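Local coordinates for glucan-binding protein C, GbpC (Streptococcus mutans UA159, PDB 5UQZ) that probably binds glucan at the streptococcal surface and, anchored to the cell wall, mediates both sucrose-independent and sucrose-dependent adherence, at residues Lys33-Gln38 and Lys339-Lys344; Glu71-Ile76 and Thr135-Val140; Gln81-Glu86 and Ser108-Ala113; Ser221-Asn226 and Tyr300-Met305. All coordinates share one frame; numbering follows the deposited sequence.

Interaction 1: residues Lys33-Gln38 and Lys339-Lys344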
loop_
_atom_site.group_PDB
_atom_site.type_symbol
_atom_site.label_atom_id
_atom_site.label_comp_id
_atom_site.label_asym_id
_atom_site.label_seq_id
_atom_site.Cartn_x
_atom_site.Cartn_y
_atom_site.Cartn_z
ATOM N N LYS A 33 -19.053 -1.311 -15.518
ATOM C CA LYS A 33 -19.221 -0.810 -14.163
ATOM C C LYS A 33 -17.926 -0.220 -13.634
ATOM O O LYS A 33 -17.933 0.824 -12.955
ATOM C CB LYS A 33 -19.712 -1.949 -13.268
ATOM C CG LYS A 33 -21.177 -2.260 -13.518
ATOM C CD LYS A 33 -21.652 -3.365 -12.681
ATOM C CE LYS A 33 -20.902 -4.567 -13.051
ATOM N NZ LYS A 33 -20.528 -5.373 -11.859
ATOM N N GLU A 34 -16.806 -0.878 -13.919
ATOM C CA GLU A 34 -15.538 -0.347 -13.445
ATOM C C GLU A 34 -15.236 0.977 -14.117
ATOM O O GLU A 34 -14.784 1.921 -13.465
ATOM C CB GLU A 34 -14.403 -1.333 -13.711
ATOM C CG GLU A 34 -14.458 -2.575 -12.869
ATOM C CD GLU A 34 -13.149 -3.348 -12.907
ATOM O OE1 GLU A 34 -12.162 -2.917 -13.551
ATOM O OE2 GLU A 34 -13.092 -4.392 -12.252
ATOM N N TYR A 35 -15.490 1.060 -15.425
ATOM C CA TYR A 35 -15.255 2.281 -16.177
ATOM C C TYR A 35 -16.085 3.423 -15.618
ATOM O O TYR A 35 -15.594 4.549 -15.452
ATOM C CB TYR A 35 -15.626 2.047 -17.648
ATOM C CG TYR A 35 -15.546 3.308 -18.439
ATOM C CD1 TYR A 35 -14.330 3.747 -18.959
ATOM C CD2 TYR A 35 -16.665 4.098 -18.617
ATOM C CE1 TYR A 35 -14.250 4.895 -19.673
ATOM C CE2 TYR A 35 -16.585 5.301 -19.323
ATOM C CZ TYR A 35 -15.366 5.681 -19.830
ATOM O OH TYR A 35 -15.249 6.839 -20.566
ATOM N N GLU A 36 -17.371 3.172 -15.346
ATOM C CA GLU A 36 -18.207 4.251 -14.855
ATOM C C GLU A 36 -17.711 4.753 -13.507
ATOM O O GLU A 36 -17.747 5.965 -13.231
ATOM C CB GLU A 36 -19.662 3.811 -14.793
ATOM C CG GLU A 36 -20.290 3.525 -16.168
ATOM C CD GLU A 36 -20.324 4.733 -17.097
ATOM O OE1 GLU A 36 -20.336 5.888 -16.623
ATOM O OE2 GLU A 36 -20.390 4.517 -18.332
ATOM N N ALA A 37 -17.249 3.836 -12.634
ATOM C CA ALA A 37 -16.712 4.296 -11.354
ATOM C C ALA A 37 -15.425 5.095 -11.535
ATOM O O ALA A 37 -15.253 6.173 -10.929
ATOM C CB ALA A 37 -16.452 3.080 -10.488
ATOM N N GLN A 38 -14.525 4.618 -12.394
ATOM C CA GLN A 38 -13.275 5.342 -12.608
ATOM C C GLN A 38 -13.529 6.689 -13.251
ATOM O O GLN A 38 -12.898 7.693 -12.883
ATOM C CB GLN A 38 -12.367 4.550 -13.534
ATOM C CG GLN A 38 -11.797 3.325 -12.917
ATOM C CD GLN A 38 -11.020 2.503 -13.899
ATOM O OE1 GLN A 38 -11.470 1.435 -14.349
ATOM N NE2 GLN A 38 -9.847 2.979 -14.224
ATOM N N LYS A 339 -7.342 8.438 -12.402
ATOM C CA LYS A 339 -6.696 8.736 -13.671
ATOM C C LYS A 339 -7.726 8.573 -14.784
ATOM O O LYS A 339 -8.865 8.107 -14.574
ATOM C CB LYS A 339 -5.539 7.761 -13.928
ATOM C CG LYS A 339 -4.534 7.648 -12.825
ATOM C CD LYS A 339 -3.718 8.842 -12.655
ATOM C CE LYS A 339 -2.774 8.653 -11.480
ATOM N NZ LYS A 339 -1.842 9.814 -11.386
ATOM N N ASP A 340 -7.316 8.953 -15.989
ATOM C CA ASP A 340 -8.213 8.902 -17.125
ATOM C C ASP A 340 -8.440 7.446 -17.518
ATOM O O ASP A 340 -7.482 6.754 -17.886
ATOM C CB ASP A 340 -7.498 9.648 -18.258
ATOM C CG ASP A 340 -8.324 9.752 -19.513
ATOM O OD1 ASP A 340 -9.386 9.128 -19.637
ATOM O OD2 ASP A 340 -7.867 10.480 -20.428
ATOM N N PRO A 341 -9.676 6.943 -17.482
ATOM C CA PRO A 341 -9.925 5.545 -17.886
ATOM C C PRO A 341 -9.975 5.339 -19.385
ATOM O O PRO A 341 -10.136 4.200 -19.832
ATOM C CB PRO A 341 -11.286 5.245 -17.267
ATOM C CG PRO A 341 -11.994 6.568 -17.280
ATOM C CD PRO A 341 -10.900 7.635 -17.047
ATOM N N GLY A 342 -9.828 6.389 -20.175
ATOM C CA GLY A 342 -9.915 6.233 -21.623
ATOM C C GLY A 342 -11.355 6.119 -22.110
ATOM O O GLY A 342 -12.289 6.682 -21.529
ATOM N N ALA A 343 -11.532 5.372 -23.192
ATOM C CA ALA A 343 -12.832 5.244 -23.848
ATOM C C ALA A 343 -13.677 4.186 -23.159
ATOM O O ALA A 343 -13.161 3.196 -22.638
ATOM C CB ALA A 343 -12.669 4.864 -25.322
ATOM N N LYS A 344 -14.990 4.415 -23.150
ATOM C CA LYS A 344 -15.901 3.444 -22.570
ATOM C C LYS A 344 -15.779 2.093 -23.274
ATOM O O LYS A 344 -15.627 2.032 -24.498
ATOM C CB LYS A 344 -17.332 3.970 -22.643
ATOM C CG LYS A 344 -18.358 3.107 -21.971
ATOM C CD LYS A 344 -19.742 3.440 -22.444
ATOM C CE LYS A 344 -20.773 3.145 -21.375
ATOM N NZ LYS A 344 -22.067 2.724 -21.963
HETATM O O HOH W 1 -10.154 7.047 -12.405
HETATM O O HOH W 2 -8.921 5.148 -14.668
#

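Interaction 2: residues Glu71-Ile76 and Thr135-Val140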
loop_
_atom_site.group_PDB
_atom_site.type_symbol
_atom_site.label_atom_id
_atom_site.label_comp_id
_atom_site.label_asym_id
_atom_site.label_seq_id
_atom_site.Cartn_x
_atom_site.Cartn_y
_atom_site.Cartn_z
ATOM N N GLU A 71 19.435 4.898 -3.816
ATOM C CA GLU A 71 20.821 4.921 -3.356
ATOM C C GLU A 71 20.925 5.139 -1.859
ATOM O O GLU A 71 22.041 5.223 -1.356
ATOM C CB GLU A 71 21.626 6.042 -4.069
ATOM C CG GLU A 71 21.525 5.969 -5.564
ATOM C CD GLU A 71 22.244 7.098 -6.276
ATOM O OE1 GLU A 71 23.265 7.622 -5.785
ATOM O OE2 GLU A 71 21.810 7.456 -7.393
ATOM N N ALA A 72 19.808 5.292 -1.165
ATOM C CA ALA A 72 19.878 5.714 0.235
ATOM C C ALA A 72 20.512 4.619 1.091
ATOM O O ALA A 72 20.398 3.420 0.798
ATOM C CB ALA A 72 18.490 6.049 0.742
ATOM N N LYS A 73 21.157 5.047 2.175
ATOM C CA LYS A 73 21.731 4.122 3.141
ATOM C C LYS A 73 21.225 4.493 4.532
ATOM O O LYS A 73 20.799 5.623 4.780
ATOM C CB LYS A 73 23.254 4.132 3.055
ATOM C CG LYS A 73 23.857 5.409 3.487
ATOM C CD LYS A 73 25.390 5.242 3.577
ATOM C CE LYS A 73 26.092 6.538 3.841
ATOM N NZ LYS A 73 25.827 7.004 5.235
ATOM N N LEU A 74 21.327 3.515 5.436
ATOM C CA LEU A 74 20.680 3.551 6.738
ATOM C C LEU A 74 21.659 3.589 7.898
ATOM O O LEU A 74 22.658 2.879 7.883
ATOM C CB LEU A 74 20.114 2.109 6.982
ATOM C CG LEU A 74 18.975 1.713 6.083
ATOM C CD1 LEU A 74 18.711 0.219 6.121
ATOM C CD2 LEU A 74 17.692 2.507 6.367
ATOM N N SER A 75 21.280 4.299 8.960
ATOM C CA SER A 75 21.910 4.247 10.269
ATOM C C SER A 75 20.789 4.082 11.274
ATOM O O SER A 75 19.825 4.856 11.250
ATOM C CB SER A 75 22.660 5.570 10.544
ATOM O OG SER A 75 23.300 5.543 11.801
ATOM N N ILE A 76 20.886 3.059 12.119
ATOM C CA ILE A 76 19.752 2.647 12.939
ATOM C C ILE A 76 20.158 2.714 14.403
ATOM O O ILE A 76 21.200 2.168 14.777
ATOM C CB ILE A 76 19.305 1.215 12.565
ATOM C CG1 ILE A 76 18.955 1.089 11.088
ATOM C CG2 ILE A 76 18.152 0.760 13.446
ATOM C CD1 ILE A 76 18.880 -0.378 10.604
ATOM N N THR A 135 18.114 6.887 10.379
ATOM C CA THR A 135 18.583 8.022 9.577
ATOM C C THR A 135 18.984 7.514 8.219
ATOM O O THR A 135 19.796 6.589 8.113
ATOM C CB THR A 135 19.766 8.702 10.277
ATOM O OG1 THR A 135 19.311 9.178 11.583
ATOM C CG2 THR A 135 20.259 9.880 9.494
ATOM N N TYR A 136 18.419 8.143 7.185
ATOM C CA TYR A 136 18.668 7.752 5.805
ATOM C C TYR A 136 19.440 8.873 5.130
ATOM O O TYR A 136 19.035 10.059 5.180
ATOM C CB TYR A 136 17.350 7.582 5.051
ATOM C CG TYR A 136 16.341 6.613 5.648
ATOM C CD1 TYR A 136 15.503 6.992 6.692
ATOM C CD2 TYR A 136 16.210 5.293 5.136
ATOM C CE1 TYR A 136 14.537 6.140 7.198
ATOM C CE2 TYR A 136 15.223 4.456 5.615
ATOM C CZ TYR A 136 14.382 4.881 6.638
ATOM O OH TYR A 136 13.374 4.090 7.104
ATOM N N ASP A 137 20.546 8.539 4.498
ATOM C CA ASP A 137 21.246 9.554 3.731
ATOM C C ASP A 137 21.673 8.992 2.394
ATOM O O ASP A 137 21.283 7.890 2.031
ATOM C CB ASP A 137 22.238 10.389 4.514
ATOM C CG ASP A 137 23.325 9.567 5.052
ATOM O OD1 ASP A 137 23.385 8.393 4.775
ATOM O OD2 ASP A 137 24.201 10.107 5.729
ATOM N N ASN A 138 22.437 9.782 1.628
ATOM C CA ASN A 138 22.571 9.593 0.175
ATOM C C ASN A 138 21.204 9.735 -0.511
ATOM O O ASN A 138 20.690 8.816 -1.155
ATOM C CB ASN A 138 23.283 8.289 -0.225
ATOM C CG ASN A 138 23.963 8.428 -1.562
ATOM O OD1 ASN A 138 23.950 9.473 -2.172
ATOM N ND2 ASN A 138 24.734 7.438 -1.931
ATOM N N ILE A 139 20.629 10.939 -0.333
ATOM C CA ILE A 139 19.307 11.317 -0.870
ATOM C C ILE A 139 19.599 12.179 -2.084
ATOM O O ILE A 139 20.261 13.233 -1.983
ATOM C CB ILE A 139 18.505 12.099 0.174
ATOM C CG1 ILE A 139 18.435 11.358 1.522
ATOM C CG2 ILE A 139 17.118 12.386 -0.375
ATOM C CD1 ILE A 139 17.923 9.953 1.467
ATOM N N VAL A 140 19.136 11.697 -3.258
ATOM C CA VAL A 140 19.602 12.256 -4.519
ATOM C C VAL A 140 18.510 12.867 -5.364
ATOM O O VAL A 140 18.842 13.680 -6.248
ATOM C CB VAL A 140 20.392 11.214 -5.352
ATOM C CG1 VAL A 140 21.508 10.635 -4.546
ATOM C CG2 VAL A 140 19.510 10.137 -5.967
HETATM O O HOH W 3 18.931 7.635 -3.081
HETATM O O HOH W 4 25.834 7.289 -4.706
HETATM O O HOH W 5 26.188 8.870 7.322
HETATM O O HOH W 6 19.343 7.145 13.600
#

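Interaction 3: residues Gln81-Glu86 and Ser108-Ala113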
loop_
_atom_site.group_PDB
_atom_site.type_symbol
_atom_site.label_atom_id
_atom_site.label_comp_id
_atom_site.label_asym_id
_atom_site.label_seq_id
_atom_site.Cartn_x
_atom_site.Cartn_y
_atom_site.Cartn_z
ATOM N N GLN A 81 17.471 -6.533 18.363
ATOM C CA GLN A 81 17.347 -7.906 17.845
ATOM C C GLN A 81 17.289 -7.872 16.325
ATOM O O GLN A 81 16.198 -7.843 15.734
ATOM C CB GLN A 81 16.081 -8.561 18.387
ATOM C CG GLN A 81 16.151 -8.749 19.849
ATOM C CD GLN A 81 16.895 -9.977 20.101
ATOM O OE1 GLN A 81 18.133 -9.966 20.125
ATOM N NE2 GLN A 81 16.149 -11.093 20.285
ATOM N N TYR A 82 18.436 -7.897 15.682
ATOM C CA TYR A 82 18.485 -8.029 14.229
ATOM C C TYR A 82 18.329 -9.491 13.821
ATOM O O TYR A 82 18.796 -10.400 14.509
ATOM C CB TYR A 82 19.816 -7.519 13.697
ATOM C CG TYR A 82 20.034 -6.041 13.940
ATOM C CD1 TYR A 82 19.628 -5.094 13.016
ATOM C CD2 TYR A 82 20.678 -5.581 15.110
ATOM C CE1 TYR A 82 19.842 -3.750 13.237
ATOM C CE2 TYR A 82 20.923 -4.242 15.329
ATOM C CZ TYR A 82 20.509 -3.335 14.370
ATOM O OH TYR A 82 20.737 -1.998 14.573
ATOM N N LEU A 83 17.658 -9.729 12.681
ATOM C CA LEU A 83 17.546 -11.086 12.175
ATOM C C LEU A 83 18.880 -11.488 11.571
ATOM O O LEU A 83 19.430 -10.771 10.739
ATOM C CB LEU A 83 16.431 -11.114 11.118
ATOM C CG LEU A 83 16.105 -12.483 10.549
ATOM C CD1 LEU A 83 15.440 -13.364 11.597
ATOM C CD2 LEU A 83 15.182 -12.321 9.300
ATOM N N THR A 84 19.395 -12.646 11.953
ATOM C CA THR A 84 20.663 -13.080 11.365
ATOM C C THR A 84 20.481 -13.326 9.869
ATOM O O THR A 84 19.390 -13.641 9.384
ATOM C CB THR A 84 21.203 -14.353 12.034
ATOM O OG1 THR A 84 20.306 -15.435 11.708
ATOM C CG2 THR A 84 21.394 -14.162 13.540
ATOM N N LYS A 85 21.558 -13.170 9.113
ATOM C CA LYS A 85 21.446 -13.456 7.694
ATOM C C LYS A 85 21.125 -14.913 7.434
ATOM O O LYS A 85 20.407 -15.216 6.483
ATOM C CB LYS A 85 22.677 -12.987 6.912
ATOM C CG LYS A 85 22.684 -11.460 6.753
ATOM C CD LYS A 85 23.649 -10.982 5.729
ATOM C CE LYS A 85 23.518 -9.467 5.511
ATOM N NZ LYS A 85 24.473 -8.994 4.463
ATOM N N GLU A 86 21.653 -15.835 8.253
ATOM C CA GLU A 86 21.271 -17.238 8.097
ATOM C C GLU A 86 19.778 -17.448 8.260
ATOM O O GLU A 86 19.163 -18.186 7.493
ATOM C CB GLU A 86 22.039 -18.102 9.081
ATOM C CG GLU A 86 21.670 -19.572 8.944
ATOM C CD GLU A 86 22.610 -20.432 9.718
ATOM O OE1 GLU A 86 23.384 -19.894 10.529
ATOM O OE2 GLU A 86 22.560 -21.653 9.513
ATOM N N SER A 108 17.772 -17.838 18.725
ATOM C CA SER A 108 18.994 -18.065 17.967
ATOM C C SER A 108 18.946 -17.486 16.556
ATOM O O SER A 108 19.983 -17.419 15.900
ATOM C CB SER A 108 19.260 -19.582 17.888
ATOM O OG SER A 108 18.145 -20.249 17.320
ATOM N N ASP A 109 17.782 -17.042 16.093
ATOM C CA ASP A 109 17.652 -16.365 14.809
ATOM C C ASP A 109 17.959 -14.880 14.871
ATOM O O ASP A 109 17.893 -14.212 13.836
ATOM C CB ASP A 109 16.219 -16.522 14.287
ATOM C CG ASP A 109 15.917 -17.953 13.897
ATOM O OD1 ASP A 109 16.837 -18.656 13.448
ATOM O OD2 ASP A 109 14.746 -18.374 14.031
ATOM N N PHE A 110 18.277 -14.346 16.047
ATOM C CA PHE A 110 18.463 -12.906 16.208
ATOM C C PHE A 110 19.813 -12.621 16.881
ATOM O O PHE A 110 20.358 -13.439 17.632
ATOM C CB PHE A 110 17.348 -12.329 17.072
ATOM C CG PHE A 110 16.008 -12.494 16.415
ATOM C CD1 PHE A 110 15.585 -11.610 15.403
ATOM C CD2 PHE A 110 15.204 -13.594 16.718
ATOM C CE1 PHE A 110 14.400 -11.806 14.726
ATOM C CE2 PHE A 110 14.016 -13.792 16.062
ATOM C CZ PHE A 110 13.597 -12.903 15.070
ATOM N N THR A 111 20.325 -11.430 16.630
ATOM C CA THR A 111 21.575 -10.987 17.225
ATOM C C THR A 111 21.504 -9.503 17.536
ATOM O O THR A 111 20.865 -8.732 16.814
ATOM C CB THR A 111 22.764 -11.280 16.280
ATOM O OG1 THR A 111 23.958 -10.773 16.887
ATOM C CG2 THR A 111 22.608 -10.655 14.910
ATOM N N GLN A 112 22.193 -9.088 18.592
ATOM C CA GLN A 112 22.261 -7.688 18.974
ATOM C C GLN A 112 23.150 -6.873 18.061
ATOM O O GLN A 112 23.023 -5.645 18.052
ATOM C CB GLN A 112 22.693 -7.569 20.439
ATOM C CG GLN A 112 21.654 -8.225 21.386
ATOM C CD GLN A 112 22.061 -8.169 22.833
ATOM O OE1 GLN A 112 22.725 -7.219 23.244
ATOM N NE2 GLN A 112 21.599 -9.105 23.652
ATOM N N ALA A 113 24.083 -7.499 17.355
ATOM C CA ALA A 113 24.995 -6.784 16.478
ATOM C C ALA A 113 24.451 -6.808 15.044
ATOM O O ALA A 113 24.272 -7.879 14.449
ATOM C CB ALA A 113 26.368 -7.452 16.523
HETATM O O HOH W 7 20.803 -17.680 13.141
#

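Interaction 4: residues Ser221-Asn226 and Tyr300-Met305. With CA (calcium ion), chain B.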
loop_
_atom_site.group_PDB
_atom_site.type_symbol
_atom_site.label_atom_id
_atom_site.label_comp_id
_atom_site.label_asym_id
_atom_site.label_seq_id
_atom_site.Cartn_x
_atom_site.Cartn_y
_atom_site.Cartn_z
ATOM N N SER A 221 1.276 10.258 0.643
ATOM C CA SER A 221 0.355 9.184 0.322
ATOM C C SER A 221 0.066 8.330 1.545
ATOM O O SER A 221 0.941 8.076 2.375
ATOM C CB SER A 221 0.973 8.315 -0.766
ATOM O OG SER A 221 2.178 7.726 -0.311
ATOM N N LEU A 222 -1.165 7.832 1.620
ATOM C CA LEU A 222 -1.564 6.789 2.560
ATOM C C LEU A 222 -2.347 5.781 1.713
ATOM O O LEU A 222 -3.572 5.587 1.838
ATOM C CB LEU A 222 -2.412 7.381 3.700
ATOM C CG LEU A 222 -1.621 8.400 4.546
ATOM C CD1 LEU A 222 -2.515 9.181 5.473
ATOM C CD2 LEU A 222 -0.455 7.758 5.319
ATOM N N SER A 223 -1.621 5.121 0.822
ATOM C CA SER A 223 -2.223 4.202 -0.122
ATOM C C SER A 223 -2.385 2.812 0.482
ATOM O O SER A 223 -1.895 2.505 1.572
ATOM C CB SER A 223 -1.342 4.110 -1.358
ATOM O OG SER A 223 -1.202 5.391 -1.968
ATOM N N SER A 224 -3.108 1.957 -0.252
ATOM C CA SER A 224 -3.136 0.538 0.059
ATOM C C SER A 224 -3.667 0.276 1.481
ATOM O O SER A 224 -3.142 -0.529 2.242
ATOM C CB SER A 224 -1.754 -0.075 -0.147
ATOM O OG SER A 224 -1.773 -1.482 -0.018
ATOM N N LEU A 225 -4.807 0.908 1.814
ATOM C CA LEU A 225 -5.454 0.657 3.106
ATOM C C LEU A 225 -6.516 -0.415 2.890
ATOM O O LEU A 225 -7.728 -0.137 2.793
ATOM C CB LEU A 225 -6.002 1.937 3.713
ATOM C CG LEU A 225 -4.926 3.001 4.036
ATOM C CD1 LEU A 225 -5.579 4.232 4.611
ATOM C CD2 LEU A 225 -3.839 2.489 4.958
ATOM N N ASN A 226 -6.058 -1.659 2.872
ATOM C CA ASN A 226 -6.957 -2.767 2.557
ATOM C C ASN A 226 -7.927 -3.065 3.692
ATOM O O ASN A 226 -7.535 -3.035 4.858
ATOM C CB ASN A 226 -6.150 -4.063 2.321
ATOM C CG ASN A 226 -5.094 -3.906 1.268
ATOM O OD1 ASN A 226 -4.110 -3.209 1.500
ATOM N ND2 ASN A 226 -5.298 -4.489 0.093
ATOM N N TYR A 300 -8.479 3.738 -5.392
ATOM C CA TYR A 300 -9.661 3.227 -4.728
ATOM C C TYR A 300 -9.371 2.807 -3.296
ATOM O O TYR A 300 -10.291 2.801 -2.467
ATOM C CB TYR A 300 -10.211 2.054 -5.529
ATOM C CG TYR A 300 -11.381 1.364 -4.916
ATOM C CD1 TYR A 300 -12.630 2.008 -4.776
ATOM C CD2 TYR A 300 -11.277 0.037 -4.506
ATOM C CE1 TYR A 300 -13.700 1.355 -4.182
ATOM C CE2 TYR A 300 -12.359 -0.628 -3.955
ATOM C CZ TYR A 300 -13.561 0.028 -3.796
ATOM O OH TYR A 300 -14.638 -0.641 -3.224
ATOM N N GLY A 301 -8.139 2.399 -3.006
ATOM C CA GLY A 301 -7.781 1.983 -1.667
ATOM C C GLY A 301 -6.942 3.010 -0.929
ATOM O O GLY A 301 -6.298 2.649 0.066
ATOM N N ALA A 302 -6.966 4.269 -1.352
ATOM C CA ALA A 302 -5.977 5.222 -0.867
ATOM C C ALA A 302 -6.585 6.421 -0.147
ATOM O O ALA A 302 -7.682 6.892 -0.466
ATOM C CB ALA A 302 -5.183 5.786 -2.029
ATOM N N GLY A 303 -5.816 6.939 0.808
ATOM C CA GLY A 303 -5.997 8.266 1.355
ATOM C C GLY A 303 -4.736 9.067 1.134
ATOM O O GLY A 303 -3.778 8.617 0.498
ATOM N N ALA A 304 -4.690 10.267 1.690
ATOM C CA ALA A 304 -3.509 11.103 1.665
ATOM C C ALA A 304 -3.572 12.039 2.851
ATOM O O ALA A 304 -4.595 12.114 3.534
ATOM C CB ALA A 304 -3.444 11.921 0.383
ATOM N N MET A 305 -2.469 12.753 3.088
ATOM C CA MET A 305 -2.419 13.704 4.181
ATOM C C MET A 305 -1.623 14.923 3.765
ATOM O O MET A 305 -0.694 14.841 2.966
ATOM C CB MET A 305 -1.838 13.134 5.467
ATOM C CG MET A 305 -0.435 12.619 5.339
ATOM S SD MET A 305 0.158 12.070 6.987
ATOM C CE MET A 305 1.672 11.224 6.513
HETATM CA CA CA B . -1.961 -2.573 2.175
HETATM O O HOH W 8 -2.193 7.964 -1.853
HETATM O O HOH W 9 -1.358 -4.208 0.439
HETATM O O HOH W 10 -2.080 -5.019 2.934
HETATM O O HOH W 11 0.208 -3.730 2.473
HETATM O O HOH W 12 -0.468 -0.975 3.101
#

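Interaction 1: residues Lys33-Gln38 and Lys339-Lys344
Gln38 and Pro341 mark the nearest approach of the two backbones, 6.3 Å between their CA atoms, where an irregular segment beyond strand 325-329 lies against helix 3-51. The motif is a long helix, predicted as coiled coil here, accompanied by a chain without regular structure. Tyr35 carries most of the contact. Its CG stands anti to the backbone N (chi1 174°), beside its own carbonyl carbon. Lys344 CA sits over the centre of the ring, 3.6 Å from the Tyr35 centroid and 13° off the normal, a CH-pi contact. Gly342 O lies at the ring edge, in its plane, and accepts from Tyr35 OH (3.1 Å). Pro341 crosses the Tyr35 side chain at about a right angle, with CG 3.7 Å from Tyr35 CE1. An Asx turn shapes the segment here: Gly342 N donates to Asp340 OD1 at 2.8 Å. Tyr42, further along helix 3-51, touches the Asp340 and Pro341 side chains. Near Gln38, one water donates to Gln38 O (2.9 Å) and to Lys339 O (2.7 Å). Glu36 OE2 stays 4.4 Å from Lys344 NZ, too far for a salt bridge, and lies nearer to Lys344 CE.

Interaction 2: residues Glu71-Ile76 and Thr135-Val140
Lys73 and Asp137 form a hydrogen-bonded pair of an antiparallel ladder, the strand directions 157° apart, and their side chains lie on the same face as Ser75 and Thr135. From Lys73 CB the chain turns to CG, set between the backbone N and the carbonyl carbon (chi1 67°). That places Lys73 CG 3.3 Å from Asp137 OD1. Lys73 CD follows at 3.9 Å and CE at 3.4 Å from the same oxygen. Beyond CG the chain runs extended past Asp137 OD1 and bends only at its last torsion (chi4 70°), so that NZ meets the syn lone pair at 2.8 Å. A water donates to Asp137 OD2 at 2.8 Å and accepts a weak bond from Lys73 NZ. In the pair's backbone, Lys73 N gives its hydrogen to Asp137 O (2.8 Å), and Asp137 N returns one to Lys73 O. On the other face Leu74 and Tyr136 lie side by side, Leu74 CD2 meeting Tyr136 CE2 obliquely to the ring, and Tyr136 OH bonds to Tyr156 OH of strand 151-160. Strand 73-77 is joined to strand 132-137 by backbone bonds and by a partly exposed, water-bridged salt bridge, in which each charge should stabilise the other.

Interaction 3: residues Gln81-Glu86 and Ser108-Ala113
Leu83 and Phe110 face each other as a non-hydrogen-bonded antiparallel pair, and their side chains meet obliquely. Leu83 CG stands anti to the backbone N (chi1 -176°), and CD1 beyond it touches Phe110 CE1 at 3.6 Å and Asp109 O at 3.4 Å. The Phe110 ring also stands in cation-pi contact with Lys125 of strand 122-127. Tyr82 belongs to the opposite face, shared with Thr111. Its ring is met edge-on: Thr111 O lies 3.6 Å from Tyr82 CD2 and Gln112 O 3.7 Å from Tyr82 CE2, both in the ring plane. Thr84 divides its branches. OG1 sits between the backbone N and the carbonyl carbon (chi1 67°) and is bonded to Ala87 N, while CG2 goes across the contact to Thr111 CG2 (4.0 Å). A water 2.7 Å from Thr84 OG1 donates to Ser108 O, tying the same hydroxyl to the far segment. Thr84 N donates almost straight to Asp109 O (2.9 Å, 174°), and Tyr82 and Thr111 exchange a pair of backbone bonds. Together these features make a short antiparallel ribbon, 82-83 with 110-111, whose first strand also bonds to strand 122-127 and leads through a threonine N-cap into helix 85-91.

Interaction 4: residues Ser221-Asn226 and Tyr300-Met305
The flat groups that meet here are peptides: Leu222 N and Gly303 N each approach the other residue's carbonyl oxygen from above the carbonyl plane. Leu222 N stands 50° out of that plane, 3.0 Å from Gly303 O. Gly303 N likewise lies 47° out of the plane of the Leu222 carbonyl. The Gly301 carbonyl is met differently: Leu225 N lies in its plane, 2.9 Å from Gly301 O. The first two bonds close the hydrogen-bonded pair of strands 219-222 and 303-306. The third fastens the loop that follows. Leu222 and Met305 side chains cross at about a right angle, with Leu222 CD1 4.0 Å from Met305 CB, and Ile261 of strand 260-263 touches both Leu222 and Leu225. A water joins the Ser223 hydroxyl to Gly303 O.

Beyond the strand the chain turns towards the calcium ion. Ser224 OG, anti to the backbone N (chi1 -173°), binds the metal at 2.5 Å, and Ser224 O grips it at 2.4 Å, so this one residue chelates through backbone and side chain. An inverse gamma turn centred on Leu225 separates the two ligand residues; Asn226 OD1 binds the ion at 2.3 Å. Glu237 OE1 and four waters complete eight ligands. Asp285 forms a second shell, bonded by OD1 to Ser224 OG and by OD2 to Asn226 ND2, which positions both ligand side chains. This is a calcium-binding loop at the end of a buried antiparallel strand in the beta-supersandwich of the glucan-binding protein C family.

In the fold
Interaction 1 joins residues near the two ends of the chain and encloses the other three. Interaction 3 is nested within interaction 2, and interaction 4 follows both along the sequence. Interactions 2 and 3, centres about 22 Å apart, touch through Ile76 CG2 and Tyr82 OH (3.9 Å), and strand 73-77 is followed in the chain by strand 82-83. Interaction 4 lies about 7 Å from the centre of the chain in space; interactions 1 and 3, about 49 Å apart between centres, lie on opposite sides of it. Interaction 2 belongs to the nine-stranded sheet, interaction 4 to the sheet 219-222, 303-306, 245-247, interaction 3 to a separate ribbon. Interaction 1, outside these sheets, returns the chain after strand 325-329 to helix 3-51.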